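Local coordinates for putative mandelate racemase (Bordetella bronchiseptica, PDB 3OZY), which is an enolase superfamily member of unknown function that binds magnesium and was crystallised with the sugar diacid m-xylarate, at residues A[131-143]-A[347-359]. Numbering follows the deposited sequence.
Sequences GGKFHTRGVRAYA and KLENGLVQPPQGP
Strand 139-146 of the enolase superfamily beta-alpha barrel, which runs parallel to strands 169-173 and 328-331, also takes on the short antiparallel strand 352-353 at its start. Val139 and Val353 form a hydrogen-bonded pair. Val139 N donates to Val353 O at 2.8 Å, and Val353 N donates back to Val139 O over the same length. Ala141 N then reaches Gly351 O in the type I' turn 349-352, at 3.2 Å. A water donates to both Gly351 O and Ala141 O.

The next pair, Arg140 and Leu352, is non-hydrogen-bonded. Leu352 CD2 packs 3.9 Å from Arg140 CB, and the arginine chain runs on extended to Thr168. The valines lie on the other face of the sheet, where helix 309-321 covers Val139. Gly138 ends the turn 135-138 with a strongly positive phi (128°), a conformation natural to glycine, and its CA lies 3.4 Å from Val353 O.

Beyond the strand, Gln354 bends at chi2 (-75°), which brings its amide over Gly138 CA. Lys133 comes across it at about a right angle. Its NZ donates to Gln354 OE1 at 3.1 Å from above the amide plane, and a water held by His135 O donates to the same oxygen.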
loop_
_atom_site.group_PDB
_atom_site.type_symbol
_atom_site.label_atom_id
_atom_site.label_comp_id
_atom_site.label_asym_id
_atom_site.label_seq_id
_atom_site.Cartn_x
_atom_site.Cartn_y
_atom_site.Cartn_z
ATOM N N GLY A 131 21.483 21.895 2.294
ATOM C CA GLY A 131 22.839 22.086 1.818
ATOM C C GLY A 131 22.953 23.104 0.697
ATOM O O GLY A 131 24.019 23.268 0.112
ATOM N N GLY A 132 21.857 23.790 0.395
ATOM C CA GLY A 132 21.865 24.814 -0.641
ATOM C C GLY A 132 21.780 24.258 -2.055
ATOM O O GLY A 132 21.669 23.044 -2.270
ATOM N N LYS A 133 21.840 25.146 -3.038
ATOM C CA LYS A 133 21.658 24.716 -4.416
ATOM C C LYS A 133 22.837 23.921 -4.947
ATOM O O LYS A 133 23.989 24.185 -4.592
ATOM C CB LYS A 133 21.416 25.922 -5.326
ATOM C CG LYS A 133 20.101 26.622 -5.042
ATOM C CD LYS A 133 19.923 27.870 -5.901
ATOM C CE LYS A 133 18.560 28.469 -5.604
ATOM N NZ LYS A 133 18.250 29.672 -6.435
ATOM N N PHE A 134 22.527 22.927 -5.776
ATOM C CA PHE A 134 23.469 22.417 -6.756
ATOM C C PHE A 134 23.253 23.160 -8.083
ATOM O O PHE A 134 24.197 23.657 -8.692
ATOM C CB PHE A 134 23.285 20.914 -6.991
ATOM C CG PHE A 134 24.121 20.396 -8.127
ATOM C CD1 PHE A 134 25.412 19.937 -7.903
ATOM C CD2 PHE A 134 23.638 20.423 -9.425
ATOM C CE1 PHE A 134 26.192 19.490 -8.955
ATOM C CE2 PHE A 134 24.414 19.975 -10.483
ATOM C CZ PHE A 134 25.695 19.510 -10.243
ATOM N N HIS A 135 21.997 23.224 -8.521
ATOM C CA HIS A 135 21.647 23.871 -9.782
ATOM C C HIS A 135 21.504 25.372 -9.571
ATOM O O HIS A 135 20.399 25.906 -9.537
ATOM C CB HIS A 135 20.354 23.270 -10.331
ATOM C CG HIS A 135 20.479 21.827 -10.705
ATOM N ND1 HIS A 135 21.112 21.415 -11.857
ATOM C CD2 HIS A 135 20.072 20.700 -10.071
ATOM C CE1 HIS A 135 21.086 20.095 -11.921
ATOM N NE2 HIS A 135 20.459 19.637 -10.852
ATOM N N THR A 136 22.639 26.049 -9.433
ATOM C CA THR A 136 22.634 27.454 -9.036
ATOM C C THR A 136 21.946 28.377 -10.048
ATOM O O THR A 136 21.367 29.394 -9.660
ATOM C CB THR A 136 24.066 27.975 -8.757
ATOM O OG1 THR A 136 24.864 27.867 -9.941
ATOM C CG2 THR A 136 24.730 27.175 -7.635
ATOM N N ARG A 137 22.000 28.020 -11.329
ATOM C CA ARG A 137 21.412 28.854 -12.380
ATOM C C ARG A 137 19.924 28.581 -12.586
ATOM O O ARG A 137 19.238 29.334 -13.283
ATOM C CB ARG A 137 22.143 28.638 -13.705
ATOM C CG ARG A 137 23.640 28.897 -13.652
ATOM C CD ARG A 137 23.949 30.374 -13.499
ATOM N NE ARG A 137 25.388 30.627 -13.502
ATOM C CZ ARG A 137 26.149 30.612 -12.413
ATOM N NH1 ARG A 137 25.610 30.358 -11.226
ATOM N NH2 ARG A 137 27.450 30.853 -12.510
ATOM N N GLY A 138 19.429 27.498 -11.996
ATOM C CA GLY A 138 18.050 27.088 -12.189
ATOM C C GLY A 138 17.937 25.638 -12.619
ATOM O O GLY A 138 18.939 24.996 -12.928
ATOM N N VAL A 139 16.701 25.156 -12.660
ATOM C CA VAL A 139 16.390 23.750 -12.864
ATOM C C VAL A 139 15.640 23.545 -14.184
ATOM O O VAL A 139 14.576 24.125 -14.394
ATOM C CB VAL A 139 15.527 23.243 -11.683
ATOM C CG1 VAL A 139 14.972 21.844 -11.955
ATOM C CG2 VAL A 139 16.331 23.273 -10.386
ATOM N N ARG A 140 16.192 22.722 -15.071
ATOM C CA ARG A 140 15.536 22.453 -16.348
ATOM C C ARG A 140 14.214 21.709 -16.159
ATOM O O ARG A 140 14.177 20.645 -15.523
ATOM C CB ARG A 140 16.453 21.646 -17.262
ATOM C CG ARG A 140 15.841 21.394 -18.622
ATOM C CD ARG A 140 16.523 20.245 -19.311
ATOM N NE ARG A 140 16.282 20.267 -20.747
ATOM C CZ ARG A 140 16.863 19.440 -21.598
ATOM N NH1 ARG A 140 17.716 18.530 -21.141
ATOM N NH2 ARG A 140 16.601 19.521 -22.898
ATOM N N ALA A 141 13.140 22.275 -16.706
ATOM C CA ALA A 141 11.795 21.718 -16.562
ATOM C C ALA A 141 11.309 21.064 -17.848
ATOM O O ALA A 141 11.812 21.346 -18.947
ATOM C CB ALA A 141 10.807 22.803 -16.137
ATOM N N TYR A 142 10.325 20.187 -17.718
ATOM C CA TYR A 142 9.645 19.650 -18.878
ATOM C C TYR A 142 8.150 19.841 -18.740
ATOM O O TYR A 142 7.610 19.826 -17.633
ATOM C CB TYR A 142 9.995 18.181 -19.120
ATOM C CG TYR A 142 9.397 17.133 -18.188
ATOM C CD1 TYR A 142 8.126 16.606 -18.421
ATOM C CD2 TYR A 142 10.142 16.601 -17.132
ATOM C CE1 TYR A 142 7.601 15.602 -17.611
ATOM C CE2 TYR A 142 9.621 15.608 -16.311
ATOM C CZ TYR A 142 8.354 15.110 -16.555
ATOM O OH TYR A 142 7.816 14.101 -15.763
ATOM N N ALA A 143 7.484 20.000 -19.880
ATOM C CA ALA A 143 6.045 20.219 -19.915
ATOM C C ALA A 143 5.333 18.882 -19.785
ATOM O O ALA A 143 5.504 17.995 -20.626
ATOM C CB ALA A 143 5.649 20.915 -21.223
ATOM N N LYS A 347 7.729 30.340 -14.064
ATOM C CA LYS A 347 8.551 31.339 -14.742
ATOM C C LYS A 347 9.768 30.660 -15.354
ATOM O O LYS A 347 10.671 30.218 -14.633
ATOM C CB LYS A 347 8.988 32.436 -13.768
ATOM C CG LYS A 347 9.797 33.550 -14.419
ATOM C CD LYS A 347 10.271 34.563 -13.389
ATOM C CE LYS A 347 9.101 35.187 -12.643
ATOM N NZ LYS A 347 8.192 35.946 -13.552
ATOM N N LEU A 348 9.781 30.561 -16.679
ATOM C CA LEU A 348 10.892 29.942 -17.401
ATOM C C LEU A 348 11.890 30.965 -17.911
ATOM O O LEU A 348 11.518 31.944 -18.554
ATOM C CB LEU A 348 10.388 29.122 -18.592
ATOM C CG LEU A 348 9.674 27.802 -18.321
ATOM C CD1 LEU A 348 9.062 27.241 -19.598
ATOM C CD2 LEU A 348 10.602 26.770 -17.670
ATOM N N GLU A 349 13.162 30.720 -17.626
ATOM C CA GLU A 349 14.261 31.484 -18.204
ATOM C C GLU A 349 15.256 30.517 -18.818
ATOM O O GLU A 349 15.888 29.735 -18.109
ATOM C CB GLU A 349 14.954 32.320 -17.129
ATOM C CG GLU A 349 14.117 33.478 -16.615
ATOM C CD GLU A 349 13.954 34.576 -17.650
ATOM O OE1 GLU A 349 14.974 35.195 -18.024
ATOM O OE2 GLU A 349 12.809 34.822 -18.086
ATOM N N ASN A 350 15.394 30.571 -20.138
ATOM C CA ASN A 350 16.256 29.636 -20.845
ATOM C C ASN A 350 15.912 28.199 -20.470
ATOM O O ASN A 350 16.793 27.353 -20.342
ATOM C CB ASN A 350 17.726 29.924 -20.544
ATOM C CG ASN A 350 18.147 31.315 -20.982
ATOM O OD1 ASN A 350 17.983 31.687 -22.144
ATOM N ND2 ASN A 350 18.693 32.088 -20.050
ATOM N N GLY A 351 14.619 27.944 -20.296
ATOM C CA GLY A 351 14.125 26.603 -20.026
ATOM C C GLY A 351 14.200 26.174 -18.571
ATOM O O GLY A 351 13.831 25.041 -18.243
ATOM N N LEU A 352 14.655 27.075 -17.701
ATOM C CA LEU A 352 14.887 26.761 -16.291
ATOM C C LEU A 352 13.886 27.441 -15.368
ATOM O O LEU A 352 13.440 28.560 -15.638
ATOM C CB LEU A 352 16.285 27.206 -15.876
ATOM C CG LEU A 352 17.450 26.877 -16.800
ATOM C CD1 LEU A 352 18.740 27.359 -16.141
ATOM C CD2 LEU A 352 17.524 25.383 -17.116
ATOM N N VAL A 353 13.551 26.770 -14.266
ATOM C CA VAL A 353 12.776 27.379 -13.187
ATOM C C VAL A 353 13.664 27.529 -11.950
ATOM O O VAL A 353 14.680 26.847 -11.815
ATOM C CB VAL A 353 11.514 26.550 -12.826
ATOM C CG1 VAL A 353 10.571 26.450 -14.021
ATOM C CG2 VAL A 353 11.902 25.159 -12.348
ATOM N N GLN A 354 13.280 28.426 -11.051
ATOM C CA GLN A 354 13.989 28.588 -9.785
ATOM C C GLN A 354 13.063 28.208 -8.644
ATOM O O GLN A 354 11.858 28.444 -8.717
ATOM C CB GLN A 354 14.461 30.032 -9.599
ATOM C CG GLN A 354 15.565 30.478 -10.566
ATOM C CD GLN A 354 16.932 29.903 -10.228
ATOM O OE1 GLN A 354 17.095 29.162 -9.253
ATOM N NE2 GLN A 354 17.926 30.244 -11.039
ATOM N N PRO A 355 13.617 27.618 -7.576
ATOM C CA PRO A 355 12.767 27.300 -6.428
ATOM C C PRO A 355 12.237 28.577 -5.778
ATOM O O PRO A 355 12.850 29.631 -5.931
ATOM C CB PRO A 355 13.725 26.569 -5.473
ATOM C CG PRO A 355 15.086 27.014 -5.878
ATOM C CD PRO A 355 15.018 27.211 -7.367
ATOM N N PRO A 356 11.101 28.484 -5.074
ATOM C CA PRO A 356 10.589 29.627 -4.310
ATOM C C PRO A 356 11.642 30.108 -3.317
ATOM O O PRO A 356 12.403 29.301 -2.779
ATOM C CB PRO A 356 9.382 29.039 -3.569
ATOM C CG PRO A 356 8.985 27.833 -4.368
ATOM C CD PRO A 356 10.278 27.278 -4.887
ATOM N N GLN A 357 11.676 31.412 -3.062
ATOM C CA GLN A 357 12.765 32.000 -2.291
ATOM C C GLN A 357 12.433 32.355 -0.840
ATOM O O GLN A 357 13.325 32.702 -0.065
ATOM C CB GLN A 357 13.332 33.215 -3.028
ATOM C CG GLN A 357 14.029 32.838 -4.331
ATOM C CD GLN A 357 15.128 31.811 -4.113
ATOM O OE1 GLN A 357 15.853 31.875 -3.120
ATOM N NE2 GLN A 357 15.254 30.855 -5.039
ATOM N N GLY A 358 11.163 32.267 -0.471
ATOM C CA GLY A 358 10.763 32.570 0.893
ATOM C C GLY A 358 11.103 31.458 1.873
ATOM O O GLY A 358 11.709 30.447 1.509
ATOM N N PRO A 359 10.719 31.634 3.139
ATOM C CA PRO A 359 10.981 30.612 4.160
ATOM C C PRO A 359 10.150 29.351 3.945
ATOM O O PRO A 359 9.032 29.422 3.438
ATOM C CB PRO A 359 10.553 31.291 5.466
ATOM C CG PRO A 359 10.450 32.746 5.150
ATOM C CD PRO A 359 10.101 32.845 3.703
HETATM O O HOH W 1 17.778 26.284 -8.618
HETATM O O HOH W 2 13.046 23.354 -20.150
#